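Local coordinates for phage related exonuclease (Haemophilus somnus 129PT, PDB 3K93), which probably digests DNA as a phage-type exonuclease and, in the crystal, forms a three-chain assembly with a sodium-binding site, at residues S13-I18 with D202-R207; S39-M44 with D216-E221; D126-K131 with R188-I193; N165-Y170 with K175-V180. All coordinates share one frame; numbering follows the deposited sequence.

Contact 1 (S13-I18 with D202-R207); sequences SSLHKI and DKIKER
Arg207 and Ile18 meet where the long C-terminal helix 198-221 passes the short helix 15-19. The Arg207 side chain can be followed outward. Its CB lies 3.6 Å from Ile18 O, and the same CB is 4.0 Å from Ile18 CD1. CG, the next atom out, is 4.0 Å from Ile18 O. The chain then bends at chi2 (-30°) and chi3 (-71°), which leaves NE 4.2 Å from Ile18 O with the oxygen near the guanidinium plane, at its edge. No direct hydrogen bond forms between them. A water completes the link. It accepts from Arg207 NH2 at 2.7 Å, in the guanidinium plane, and donates to Ile18 O at 3.2 Å. NH2 also bonds to the carbonyl of Lys32, which lies in a loop outside the two helices.

One turn back, the contact is purely apolar. Leu15 and Ile204 cross at about a right angle. Leu15 CD2 comes to 3.9 Å from Ile204 CG2, and Leu15 CD1 to 4.1 Å from Ile204 CD1. Both branches of the leucine thus touch the isoleucine. Ile139 of helix 137-148 packs on Leu15, while Ala40 and Val41 of helix 35-50 pack on Ile18.

All four touching residues are buried. The Ile18 carbonyl lies against arginine methylenes and gains a hydrogen bond from the water. No direct hydrogen bond crosses this buried contact, and the water and the Lys32 carbonyl, both bonded to Arg207 NH2, would help to satisfy the arginine's charge.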
loop_
_atom_site.group_PDB
_atom_site.type_symbol
_atom_site.label_atom_id
_atom_site.label_comp_id
_atom_site.label_asym_id
_atom_site.label_seq_id
_atom_site.Cartn_x
_atom_site.Cartn_y
_atom_site.Cartn_z
ATOM N N SER A 13 -10.388 11.485 -18.130
ATOM C CA SER A 13 -10.247 10.438 -17.125
ATOM C C SER A 13 -8.908 10.408 -16.401
ATOM O O SER A 13 -8.828 9.845 -15.312
ATOM C CB SER A 13 -10.535 9.064 -17.749
ATOM O OG SER A 13 -9.580 8.763 -18.746
ATOM N N SER A 14 -7.880 11.066 -16.943
ATOM C CA SER A 14 -6.592 11.136 -16.273
ATOM C C SER A 14 -6.298 12.480 -15.691
ATOM O O SER A 14 -5.216 12.660 -15.177
ATOM C CB SER A 14 -5.420 10.813 -17.226
ATOM O OG SER A 14 -5.613 9.599 -17.929
ATOM N N LEU A 15 -7.211 13.435 -15.777
ATOM C CA LEU A 15 -6.919 14.783 -15.286
ATOM C C LEU A 15 -6.646 14.821 -13.785
ATOM O O LEU A 15 -5.881 15.655 -13.317
ATOM C CB LEU A 15 -8.067 15.753 -15.578
ATOM C CG LEU A 15 -8.217 16.348 -16.951
ATOM C CD1 LEU A 15 -9.576 17.043 -17.041
ATOM C CD2 LEU A 15 -7.031 17.324 -17.264
ATOM N N HIS A 16 -7.294 13.954 -13.024
ATOM C CA HIS A 16 -7.043 13.923 -11.578
ATOM C C HIS A 16 -5.563 13.628 -11.283
ATOM O O HIS A 16 -5.031 14.153 -10.339
ATOM C CB HIS A 16 -7.949 12.911 -10.881
ATOM C CG HIS A 16 -7.579 11.495 -11.144
ATOM N ND1 HIS A 16 -7.810 10.878 -12.354
ATOM C CD2 HIS A 16 -6.959 10.580 -10.374
ATOM C CE1 HIS A 16 -7.356 9.638 -12.315
ATOM N NE2 HIS A 16 -6.830 9.437 -11.125
ATOM N N LYS A 17 -4.900 12.847 -12.132
ATOM C CA LYS A 17 -3.476 12.538 -11.930
ATOM C C LYS A 17 -2.580 13.763 -11.962
ATOM O O LYS A 17 -1.555 13.769 -11.316
ATOM C CB LYS A 17 -2.986 11.516 -12.947
ATOM C CG LYS A 17 -3.593 10.111 -12.740
ATOM C CD LYS A 17 -3.302 9.199 -13.944
ATOM C CE LYS A 17 -3.711 7.745 -13.667
ATOM N NZ LYS A 17 -3.473 6.895 -14.912
ATOM N N ILE A 18 -2.971 14.809 -12.683
ATOM C CA ILE A 18 -2.082 15.961 -12.884
ATOM C C ILE A 18 -2.660 17.256 -12.315
ATOM O O ILE A 18 -2.001 18.296 -12.338
ATOM C CB ILE A 18 -1.601 16.097 -14.377
ATOM C CG1 ILE A 18 -2.736 16.321 -15.361
ATOM C CG2 ILE A 18 -0.840 14.802 -14.853
ATOM C CD1 ILE A 18 -3.370 17.651 -15.256
ATOM N N ASP A 202 -10.354 26.638 -15.425
ATOM C CA ASP A 202 -9.110 27.404 -15.517
ATOM C C ASP A 202 -7.935 26.701 -14.857
ATOM O O ASP A 202 -6.856 26.732 -15.375
ATOM C CB ASP A 202 -9.272 28.789 -14.906
ATOM C CG ASP A 202 -10.113 29.691 -15.746
ATOM O OD1 ASP A 202 -10.210 29.453 -16.956
ATOM O OD2 ASP A 202 -10.690 30.648 -15.189
ATOM N N LYS A 203 -8.161 26.076 -13.719
ATOM C CA LYS A 203 -7.152 25.232 -13.059
ATOM C C LYS A 203 -6.709 24.054 -13.968
ATOM O O LYS A 203 -5.520 23.794 -14.108
ATOM C CB LYS A 203 -7.721 24.718 -11.720
ATOM C CG LYS A 203 -6.718 24.024 -10.753
ATOM C CD LYS A 203 -7.326 23.818 -9.309
ATOM N N ILE A 204 -7.664 23.364 -14.593
ATOM C CA ILE A 204 -7.342 22.303 -15.565
ATOM C C ILE A 204 -6.388 22.876 -16.639
ATOM O O ILE A 204 -5.338 22.296 -16.902
ATOM C CB ILE A 204 -8.627 21.745 -16.249
ATOM C CG1 ILE A 204 -9.433 20.884 -15.268
ATOM C CG2 ILE A 204 -8.291 21.001 -17.585
ATOM C CD1 ILE A 204 -10.867 20.644 -15.691
ATOM N N LYS A 205 -6.747 24.021 -17.226
ATOM C CA LYS A 205 -5.894 24.687 -18.210
ATOM C C LYS A 205 -4.466 24.918 -17.708
ATOM O O LYS A 205 -3.528 24.658 -18.424
ATOM C CB LYS A 205 -6.443 26.076 -18.608
ATOM C CG LYS A 205 -7.436 26.158 -19.746
ATOM C CD LYS A 205 -7.555 27.655 -20.333
ATOM N N GLU A 206 -4.326 25.480 -16.510
ATOM C CA GLU A 206 -3.019 25.817 -15.952
ATOM C C GLU A 206 -2.194 24.559 -15.729
ATOM O O GLU A 206 -1.032 24.500 -16.123
ATOM C CB GLU A 206 -3.162 26.524 -14.589
ATOM C CG GLU A 206 -3.703 27.953 -14.605
ATOM C CD GLU A 206 -4.356 28.365 -13.264
ATOM O OE1 GLU A 206 -4.219 27.629 -12.246
ATOM O OE2 GLU A 206 -5.031 29.419 -13.231
ATOM N N ARG A 207 -2.795 23.584 -15.056
ATOM C CA ARG A 207 -2.124 22.333 -14.754
ATOM C C ARG A 207 -1.741 21.538 -16.020
ATOM O O ARG A 207 -0.645 20.968 -16.076
ATOM C CB ARG A 207 -2.996 21.429 -13.871
ATOM C CG ARG A 207 -3.431 21.983 -12.473
ATOM C CD ARG A 207 -2.446 22.969 -11.830
ATOM N NE ARG A 207 -1.251 22.304 -11.399
ATOM C CZ ARG A 207 -0.093 22.880 -11.068
ATOM N NH1 ARG A 207 0.103 24.196 -11.100
ATOM N NH2 ARG A 207 0.899 22.084 -10.699
HETATM O O HOH W 1 0.517 19.391 -10.653
#

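Contact 2 (S39-M44 with D216-E221); sequences SAVREM and DQLISE
Leu218, near the end of the C-terminal helix 198-221, packs on Val41 and Arg42 of helix 35-50 in a helix-on-helix contact. One methyl of the leucine does the touching. Leu218 CD1 is 3.7 Å from Arg42 CG, and the same CD1 is 3.8 Å from Arg42 CA. It also comes within 4.2 Å of Val41 CG1 and 4.1 Å of Val41 O. The methyl therefore sits against the backbone at Val41 and Arg42 and against the CG methylene of Arg42. Leu218 and Arg42 cross at about a right angle.

The leucine CG lies anti to its carbonyl carbon (chi1 -63°), and chi2 is extended, which carries CD1 out to the partner helix. Arg42 is extended from CG to NE, and its guanidinium lies beyond the leucine. NE is hydrogen-bonded to Tyr214 OH, one turn back on the C-terminal helix. Helix 35-50 thus meets helix 198-221 through an apolar contact and a polar one side by side.

The place is also a subunit boundary. Phe124 of the second subunit packs on Leu218, and Glu221 OE1 bonds to Thr125 N of that subunit. Within the C-terminal helix, Asp216 O accepts two bonds. Ser220 N and Ser220 OG reach it from opposite faces of its plane, each at 3.0 Å. The OG bond turns the serine hydroxyl back on its own helix.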
loop_
_atom_site.group_PDB
_atom_site.type_symbol
_atom_site.label_atom_id
_atom_site.label_comp_id
_atom_site.label_asym_id
_atom_site.label_seq_id
_atom_site.Cartn_x
_atom_site.Cartn_y
_atom_site.Cartn_z
ATOM N N SER A 39 5.095 12.168 -12.188
ATOM C CA SER A 39 5.110 10.736 -12.352
ATOM C C SER A 39 4.056 10.304 -13.404
ATOM O O SER A 39 4.347 9.491 -14.285
ATOM C CB SER A 39 4.878 10.059 -11.002
ATOM O OG SER A 39 4.794 8.671 -11.192
ATOM N N ALA A 40 2.866 10.890 -13.361
ATOM C CA ALA A 40 1.850 10.592 -14.372
ATOM C C ALA A 40 2.275 11.039 -15.780
ATOM O O ALA A 40 2.051 10.327 -16.762
ATOM C CB ALA A 40 0.482 11.212 -13.988
ATOM N N VAL A 41 2.871 12.222 -15.886
ATOM C CA VAL A 41 3.310 12.727 -17.185
ATOM C C VAL A 41 4.438 11.836 -17.777
ATOM O O VAL A 41 4.514 11.624 -18.976
ATOM C CB VAL A 41 3.770 14.229 -17.090
ATOM C CG1 VAL A 41 4.389 14.699 -18.450
ATOM C CG2 VAL A 41 2.533 15.149 -16.643
ATOM N N ARG A 42 5.284 11.286 -16.926
ATOM C CA ARG A 42 6.303 10.337 -17.411
ATOM C C ARG A 42 5.672 9.089 -18.007
ATOM O O ARG A 42 6.191 8.540 -18.970
ATOM C CB ARG A 42 7.197 9.895 -16.273
ATOM C CG ARG A 42 8.208 10.923 -15.854
ATOM C CD ARG A 42 8.791 10.478 -14.516
ATOM N NE ARG A 42 9.428 11.590 -13.893
ATOM C CZ ARG A 42 9.587 11.756 -12.605
ATOM N NH1 ARG A 42 9.172 10.844 -11.736
ATOM N NH2 ARG A 42 10.206 12.845 -12.182
ATOM N N GLU A 43 4.580 8.620 -17.413
ATOM C CA GLU A 43 3.907 7.445 -17.956
ATOM C C GLU A 43 3.320 7.761 -19.330
ATOM O O GLU A 43 3.338 6.911 -20.255
ATOM C CB GLU A 43 2.796 6.957 -17.036
ATOM C CG GLU A 43 3.281 6.398 -15.730
ATOM C CD GLU A 43 2.140 5.903 -14.805
ATOM O OE1 GLU A 43 0.999 6.351 -14.949
ATOM O OE2 GLU A 43 2.414 5.081 -13.915
HETATM N N MSE A 44 2.809 8.975 -19.467
HETATM C CA MSE A 44 2.256 9.417 -20.737
HETATM C C MSE A 44 3.388 9.540 -21.744
HETATM O O MSE A 44 3.231 9.101 -22.872
HETATM C CB MSE A 44 1.509 10.759 -20.581
HETATM C CG MSE A 44 0.248 10.667 -19.681
HETATM SE SE MSE A 44 -0.363 12.450 -19.070
HETATM C CE MSE A 44 -1.599 11.899 -17.696
ATOM N N ASP A 216 7.182 17.949 -22.906
ATOM C CA ASP A 216 8.068 18.324 -24.011
ATOM C C ASP A 216 9.561 18.166 -23.648
ATOM O O ASP A 216 10.399 17.763 -24.481
ATOM C CB ASP A 216 7.809 19.784 -24.427
ATOM C CG ASP A 216 6.440 19.976 -25.144
ATOM O OD1 ASP A 216 5.840 18.984 -25.605
ATOM O OD2 ASP A 216 5.984 21.133 -25.250
ATOM N N GLN A 217 9.880 18.516 -22.409
ATOM C CA GLN A 217 11.208 18.362 -21.870
ATOM C C GLN A 217 11.565 16.870 -21.815
ATOM O O GLN A 217 12.676 16.505 -22.124
ATOM C CB GLN A 217 11.251 19.040 -20.474
ATOM C CG GLN A 217 12.448 18.753 -19.577
ATOM C CD GLN A 217 12.253 19.354 -18.149
ATOM O OE1 GLN A 217 11.696 20.463 -18.002
ATOM N NE2 GLN A 217 12.694 18.610 -17.109
ATOM N N LEU A 218 10.610 16.014 -21.444
ATOM C CA LEU A 218 10.893 14.583 -21.382
ATOM C C LEU A 218 11.172 14.069 -22.794
ATOM O O LEU A 218 12.151 13.348 -22.993
ATOM C CB LEU A 218 9.753 13.790 -20.729
ATOM C CG LEU A 218 9.435 14.088 -19.270
ATOM C CD1 LEU A 218 8.289 13.196 -18.808
ATOM C CD2 LEU A 218 10.676 13.946 -18.312
ATOM N N ILE A 219 10.332 14.450 -23.751
ATOM C CA ILE A 219 10.496 14.052 -25.154
ATOM C C ILE A 219 11.875 14.467 -25.689
ATOM O O ILE A 219 12.531 13.683 -26.339
ATOM C CB ILE A 219 9.396 14.654 -26.059
ATOM C CG1 ILE A 219 8.002 14.112 -25.700
ATOM C CG2 ILE A 219 9.688 14.387 -27.556
ATOM C CD1 ILE A 219 7.861 12.579 -25.691
ATOM N N SER A 220 12.312 15.685 -25.372
ATOM C CA SER A 220 13.607 16.180 -25.811
ATOM C C SER A 220 14.778 15.390 -25.287
ATOM O O SER A 220 15.760 15.273 -25.963
ATOM C CB SER A 220 13.775 17.642 -25.426
ATOM O OG SER A 220 12.839 18.369 -26.190
ATOM N N GLU A 221 14.666 14.834 -24.087
ATOM C CA GLU A 221 15.737 13.988 -23.582
ATOM C C GLU A 221 15.900 12.708 -24.411
ATOM O O GLU A 221 16.956 12.141 -24.423
ATOM C CB GLU A 221 15.466 13.561 -22.135
ATOM C CG GLU A 221 15.607 14.657 -21.120
ATOM C CD GLU A 221 15.569 14.110 -19.700
ATOM O OE1 GLU A 221 16.179 13.060 -19.422
ATOM O OE2 GLU A 221 14.925 14.744 -18.858
#

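Contact 3 (D126-K131 with R188-I193); sequences DEAQEK and RITTVI
Thr190 OG1 is hydrogen-bonded to two backbone carbonyls, those of Pro122 and Phe123, just ahead of helix 125-135. The two must share, or compete for, its single proton. This ties the strand to the start of the helix. OG1 lies beside the backbone N (chi1 -59°), which leaves CG2 anti to that N and 3.6 Å from Ala128 CB.

Val192, two residues on, meets the same methyl. Its CG2 is 3.6 Å from Ala128 CB and 3.8 Å from Ala128 C. It also lies 3.9 Å from Gln129 N, placing this methyl on the helix backbone. Val192 CG1 approaches only Gln129 CG, at 4.3 Å. Ala128 CB thus lies against both strand methyls. The axes of segments 126-131 and 189-193 approach to 8.4 Å and cross at -57°. Pro122 also packs on Ala128.

The flank of the helix faces another chain: Glu127 OE2 forms a salt bridge with Lys46 NZ of the third subunit. Strand 189-195 is an outermost strand of the four-stranded mixed sheet, and helix 125-135 lies in the crossover joining parallel strands 108-114 and 152-158. Such a helix-covered mixed sheet is consistent with the core of PD-(D/E)XK nucleases.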
loop_
_atom_site.group_PDB
_atom_site.type_symbol
_atom_site.label_atom_id
_atom_site.label_comp_id
_atom_site.label_asym_id
_atom_site.label_seq_id
_atom_site.Cartn_x
_atom_site.Cartn_y
_atom_site.Cartn_z
ATOM N N ASP A 126 -22.757 10.397 1.273
ATOM C CA ASP A 126 -21.406 10.883 1.648
ATOM C C ASP A 126 -20.326 10.017 0.986
ATOM O O ASP A 126 -19.366 10.539 0.429
ATOM C CB ASP A 126 -21.193 11.063 3.174
ATOM C CG ASP A 126 -21.327 9.759 3.991
ATOM O OD1 ASP A 126 -21.908 8.766 3.505
ATOM O OD2 ASP A 126 -20.873 9.742 5.166
ATOM N N GLU A 127 -20.558 8.726 0.965
ATOM C CA GLU A 127 -19.663 7.771 0.358
ATOM C C GLU A 127 -19.467 8.015 -1.133
ATOM O O GLU A 127 -18.339 7.938 -1.631
ATOM C CB GLU A 127 -20.194 6.346 0.588
ATOM C CG GLU A 127 -19.210 5.232 0.209
ATOM C CD GLU A 127 -19.833 3.833 0.309
ATOM O OE1 GLU A 127 -21.109 3.699 0.500
ATOM O OE2 GLU A 127 -19.043 2.876 0.160
ATOM N N ALA A 128 -20.559 8.304 -1.836
ATOM C CA ALA A 128 -20.529 8.595 -3.272
ATOM C C ALA A 128 -19.776 9.874 -3.557
ATOM O O ALA A 128 -18.950 9.916 -4.462
ATOM C CB ALA A 128 -21.938 8.655 -3.833
ATOM N N GLN A 129 -20.061 10.921 -2.793
ATOM C CA GLN A 129 -19.355 12.196 -2.919
ATOM C C GLN A 129 -17.855 12.046 -2.740
ATOM O O GLN A 129 -17.077 12.591 -3.513
ATOM C CB GLN A 129 -19.894 13.205 -1.899
ATOM C CG GLN A 129 -21.154 13.880 -2.400
ATOM C CD GLN A 129 -22.070 14.389 -1.285
ATOM O OE1 GLN A 129 -21.779 14.243 -0.102
ATOM N NE2 GLN A 129 -23.191 14.977 -1.670
ATOM N N GLU A 130 -17.448 11.321 -1.702
ATOM C CA GLU A 130 -16.042 11.084 -1.458
ATOM C C GLU A 130 -15.451 10.248 -2.554
ATOM O O GLU A 130 -14.302 10.474 -2.937
ATOM C CB GLU A 130 -15.810 10.328 -0.156
ATOM C CG GLU A 130 -15.771 11.187 1.035
ATOM C CD GLU A 130 -15.974 10.403 2.350
ATOM O OE1 GLU A 130 -15.488 9.235 2.463
ATOM O OE2 GLU A 130 -16.628 10.971 3.259
ATOM N N LYS A 131 -16.171 9.226 -3.013
ATOM C CA LYS A 131 -15.594 8.367 -4.050
ATOM C C LYS A 131 -15.320 9.194 -5.330
ATOM O O LYS A 131 -14.269 9.051 -5.954
ATOM C CB LYS A 131 -16.457 7.140 -4.358
ATOM C CG LYS A 131 -15.725 6.130 -5.238
ATOM C CD LYS A 131 -16.472 4.784 -5.428
ATOM C CE LYS A 131 -15.553 3.754 -6.188
ATOM N NZ LYS A 131 -16.296 2.522 -6.643
ATOM N N ARG A 188 -29.613 0.546 -6.113
ATOM C CA ARG A 188 -28.274 0.271 -6.631
ATOM C C ARG A 188 -27.775 1.337 -7.599
ATOM O O ARG A 188 -26.817 1.105 -8.311
ATOM C CB ARG A 188 -28.229 -1.124 -7.269
ATOM C CG ARG A 188 -28.227 -2.199 -6.212
ATOM C CD ARG A 188 -28.057 -3.597 -6.791
ATOM N NE ARG A 188 -29.294 -4.127 -7.358
ATOM C CZ ARG A 188 -29.521 -4.384 -8.645
ATOM N NH1 ARG A 188 -28.608 -4.165 -9.583
ATOM N NH2 ARG A 188 -30.699 -4.870 -9.017
ATOM N N ILE A 189 -28.442 2.495 -7.635
ATOM C CA ILE A 189 -27.942 3.658 -8.369
ATOM C C ILE A 189 -27.824 4.783 -7.358
ATOM O O ILE A 189 -28.773 5.052 -6.648
ATOM C CB ILE A 189 -28.828 4.034 -9.625
ATOM C CG1 ILE A 189 -28.292 5.309 -10.293
ATOM C CG2 ILE A 189 -30.272 4.183 -9.274
ATOM C CD1 ILE A 189 -28.849 5.567 -11.695
ATOM N N THR A 190 -26.656 5.405 -7.275
ATOM C CA THR A 190 -26.460 6.600 -6.480
ATOM C C THR A 190 -25.832 7.623 -7.385
ATOM O O THR A 190 -24.802 7.337 -8.020
ATOM C CB THR A 190 -25.549 6.366 -5.260
ATOM O OG1 THR A 190 -26.128 5.357 -4.435
ATOM C CG2 THR A 190 -25.393 7.659 -4.402
ATOM N N THR A 191 -26.457 8.811 -7.453
ATOM C CA THR A 191 -26.062 9.870 -8.386
ATOM C C THR A 191 -25.409 11.043 -7.639
ATOM O O THR A 191 -25.912 11.431 -6.599
ATOM C CB THR A 191 -27.274 10.399 -9.179
ATOM O OG1 THR A 191 -27.788 9.353 -10.011
ATOM C CG2 THR A 191 -26.858 11.564 -10.088
ATOM N N VAL A 192 -24.284 11.563 -8.145
ATOM C CA VAL A 192 -23.636 12.753 -7.583
ATOM C C VAL A 192 -23.682 13.860 -8.652
ATOM O O VAL A 192 -23.312 13.628 -9.782
ATOM C CB VAL A 192 -22.188 12.475 -7.178
ATOM C CG1 VAL A 192 -21.458 13.786 -6.722
ATOM C CG2 VAL A 192 -22.127 11.404 -6.083
ATOM N N ILE A 193 -24.168 15.033 -8.287
ATOM C CA ILE A 193 -24.372 16.133 -9.224
ATOM C C ILE A 193 -23.173 17.054 -9.076
ATOM O O ILE A 193 -22.865 17.470 -7.980
ATOM C CB ILE A 193 -25.680 16.947 -8.868
ATOM C CG1 ILE A 193 -26.922 16.052 -8.944
ATOM C CG2 ILE A 193 -25.859 18.132 -9.791
ATOM C CD1 ILE A 193 -28.211 16.660 -8.248
#

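Contact 4 (N165-Y170 with K175-V180); sequences NLISAY and KLIDLV
Ile167 reaches helix 173-181 because its CG1 stands anti to the carbonyl carbon (chi1 -66°) and chi2 is fully extended (-173°). This puts the CD1 tip well out from the loop, against Leu176 and Ile177. Ile167 CD1 is 3.8 Å from Ile177 CD1 and 3.9 Å from Ile177 CG1. The same tip is 4.0 Å from Leu176 CB. One carbon back, Ile167 CG1 is 4.0 Å from Leu176 CD1. Ile167 and Leu176 run past each other in opposite directions. The end of one therefore lies beside the middle of the other. All these contacts are apolar, and no hydrogen bond crosses between the two segments.

Residues 165-170 belong to the loop that leads from strand 152-158 to helix 173-181. The loop folds back on the helix that follows it and packs Ile167 against Leu176 and Ile177. The helix has a wider pi-type turn at 175-178, just where Leu176 and Ile177 both point toward the loop. Leu176 is the more buried of the two. It packs also on Trp116 and Asp117, and its backbone bonds to Thr162.

Beyond Ile167 the loop turns. Ser168 OG accepts a weak bond from Tyr170 N, 3.2 Å long and bent to 134°, while Ser168 N bonds to Asp171 OD2. The helix itself faces another chain. Lys175 NZ forms a salt bridge with Glu56 OE1 of the third subunit, and Lys175 makes a cation-pi contact with Tyr52 of that subunit.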
loop_
_atom_site.group_PDB
_atom_site.type_symbol
_atom_site.label_atom_id
_atom_site.label_comp_id
_atom_site.label_asym_id
_atom_site.label_seq_id
_atom_site.Cartn_x
_atom_site.Cartn_y
_atom_site.Cartn_z
ATOM N N ASN A 165 -18.425 -14.325 -16.812
ATOM C CA ASN A 165 -17.149 -14.461 -17.460
ATOM C C ASN A 165 -16.032 -13.636 -16.769
ATOM O O ASN A 165 -14.877 -13.795 -17.093
ATOM C CB ASN A 165 -17.274 -14.114 -18.963
ATOM C CG ASN A 165 -17.242 -12.621 -19.223
ATOM O OD1 ASN A 165 -16.190 -12.076 -19.530
ATOM N ND2 ASN A 165 -18.379 -11.942 -19.066
ATOM N N LEU A 166 -16.381 -12.757 -15.832
ATOM C CA LEU A 166 -15.398 -11.943 -15.169
ATOM C C LEU A 166 -15.124 -12.397 -13.741
ATOM O O LEU A 166 -14.337 -11.777 -13.060
ATOM C CB LEU A 166 -15.855 -10.495 -15.180
ATOM C CG LEU A 166 -15.997 -9.868 -16.561
ATOM C CD1 LEU A 166 -16.444 -8.418 -16.444
ATOM C CD2 LEU A 166 -14.647 -9.981 -17.334
ATOM N N ILE A 167 -15.772 -13.459 -13.278
ATOM C CA ILE A 167 -15.589 -13.914 -11.910
ATOM C C ILE A 167 -14.469 -14.953 -11.910
ATOM O O ILE A 167 -14.656 -16.066 -12.369
ATOM C CB ILE A 167 -16.873 -14.525 -11.355
ATOM C CG1 ILE A 167 -17.954 -13.427 -11.233
ATOM C CG2 ILE A 167 -16.623 -15.191 -9.988
ATOM C CD1 ILE A 167 -19.221 -13.882 -10.543
ATOM N N SER A 168 -13.310 -14.580 -11.388
ATOM C CA SER A 168 -12.147 -15.488 -11.355
ATOM C C SER A 168 -12.354 -16.629 -10.379
ATOM O O SER A 168 -13.281 -16.630 -9.582
ATOM C CB SER A 168 -10.894 -14.738 -10.913
ATOM O OG SER A 168 -10.925 -14.572 -9.501
ATOM N N ALA A 169 -11.440 -17.586 -10.443
ATOM C CA ALA A 169 -11.455 -18.782 -9.597
ATOM C C ALA A 169 -11.605 -18.388 -8.140
ATOM O O ALA A 169 -12.305 -19.049 -7.391
ATOM C CB ALA A 169 -10.151 -19.575 -9.798
ATOM N N TYR A 170 -10.974 -17.278 -7.754
ATOM C CA TYR A 170 -10.978 -16.858 -6.363
ATOM C C TYR A 170 -12.106 -15.909 -5.960
ATOM O O TYR A 170 -12.303 -15.693 -4.784
ATOM C CB TYR A 170 -9.589 -16.341 -5.991
ATOM C CG TYR A 170 -8.604 -17.491 -6.053
ATOM C CD1 TYR A 170 -8.437 -18.357 -4.958
ATOM C CD2 TYR A 170 -7.909 -17.781 -7.249
ATOM C CE1 TYR A 170 -7.545 -19.465 -5.028
ATOM C CE2 TYR A 170 -7.032 -18.866 -7.334
ATOM C CZ TYR A 170 -6.845 -19.705 -6.219
ATOM O OH TYR A 170 -5.971 -20.779 -6.316
ATOM N N LYS A 175 -21.311 -13.465 -3.620
ATOM C CA LYS A 175 -21.167 -12.024 -3.338
ATOM C C LYS A 175 -21.372 -11.115 -4.559
ATOM O O LYS A 175 -22.042 -10.106 -4.455
ATOM C CB LYS A 175 -19.831 -11.739 -2.663
ATOM C CG LYS A 175 -19.759 -12.333 -1.250
ATOM C CD LYS A 175 -18.347 -12.461 -0.753
ATOM C CE LYS A 175 -17.850 -11.200 -0.172
ATOM N NZ LYS A 175 -16.460 -11.413 0.287
ATOM N N LEU A 176 -20.795 -11.489 -5.702
ATOM C CA LEU A 176 -20.776 -10.652 -6.874
ATOM C C LEU A 176 -22.060 -10.704 -7.729
ATOM O O LEU A 176 -22.274 -9.792 -8.540
ATOM C CB LEU A 176 -19.564 -10.998 -7.739
ATOM C CG LEU A 176 -18.192 -10.802 -7.090
ATOM C CD1 LEU A 176 -17.104 -11.244 -8.024
ATOM C CD2 LEU A 176 -17.991 -9.356 -6.655
ATOM N N ILE A 177 -22.873 -11.753 -7.554
ATOM C CA ILE A 177 -24.154 -11.935 -8.241
ATOM C C ILE A 177 -25.370 -12.090 -7.284
ATOM O O ILE A 177 -26.264 -11.237 -7.252
ATOM C CB ILE A 177 -24.139 -13.174 -9.169
ATOM C CG1 ILE A 177 -22.975 -13.099 -10.189
ATOM C CG2 ILE A 177 -25.526 -13.324 -9.891
ATOM C CD1 ILE A 177 -22.949 -14.350 -11.150
ATOM N N ASP A 178 -25.412 -13.161 -6.507
ATOM C CA ASP A 178 -26.623 -13.475 -5.710
ATOM C C ASP A 178 -27.046 -12.359 -4.752
ATOM O O ASP A 178 -28.211 -11.948 -4.723
ATOM C CB ASP A 178 -26.425 -14.755 -4.889
ATOM C CG ASP A 178 -26.098 -15.973 -5.754
ATOM O OD1 ASP A 178 -26.058 -15.858 -6.998
ATOM O OD2 ASP A 178 -25.850 -17.042 -5.180
ATOM N N LEU A 179 -26.100 -11.873 -3.960
ATOM C CA LEU A 179 -26.393 -10.789 -3.025
ATOM C C LEU A 179 -26.826 -9.505 -3.719
ATOM O O LEU A 179 -27.577 -8.751 -3.147
ATOM C CB LEU A 179 -25.177 -10.472 -2.165
ATOM C CG LEU A 179 -24.738 -11.503 -1.141
ATOM C CD1 LEU A 179 -23.514 -10.904 -0.392
ATOM C CD2 LEU A 179 -25.913 -11.923 -0.194
ATOM N N VAL A 180 -26.351 -9.264 -4.947
ATOM C CA VAL A 180 -26.659 -8.045 -5.666
ATOM C C VAL A 180 -28.096 -8.087 -6.240
ATOM O O VAL A 180 -28.845 -7.116 -6.166
ATOM C CB VAL A 180 -25.645 -7.782 -6.791
ATOM C CG1 VAL A 180 -26.037 -6.523 -7.617
ATOM C CG2 VAL A 180 -24.191 -7.678 -6.224
#

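Contacts 1 and 2 share helix 198-221. They touch through Ile18 CG2 and Val41 CG2, 3.8 Å apart. Helices 15-19, 35-50 and 198-221 thus pack as one group. Contacts 3 and 4 have centres about 23 Å apart. They touch by packing, Arg188 NE lying 3.2 Å from Val180 O, while NE's hydrogen bond goes to Ile183 O. Contacts 2 and 3 have centres about 34 Å apart within one chain, yet adjoin between chains: Arg42 forms long, weak ion pairs with Asp126 and Glu130 of the second subunit. Contact 3 does not reach the metal site: the Val192 side chain is about 13 Å from the sodium ion bound by Asp100, Asp111 and Thr112.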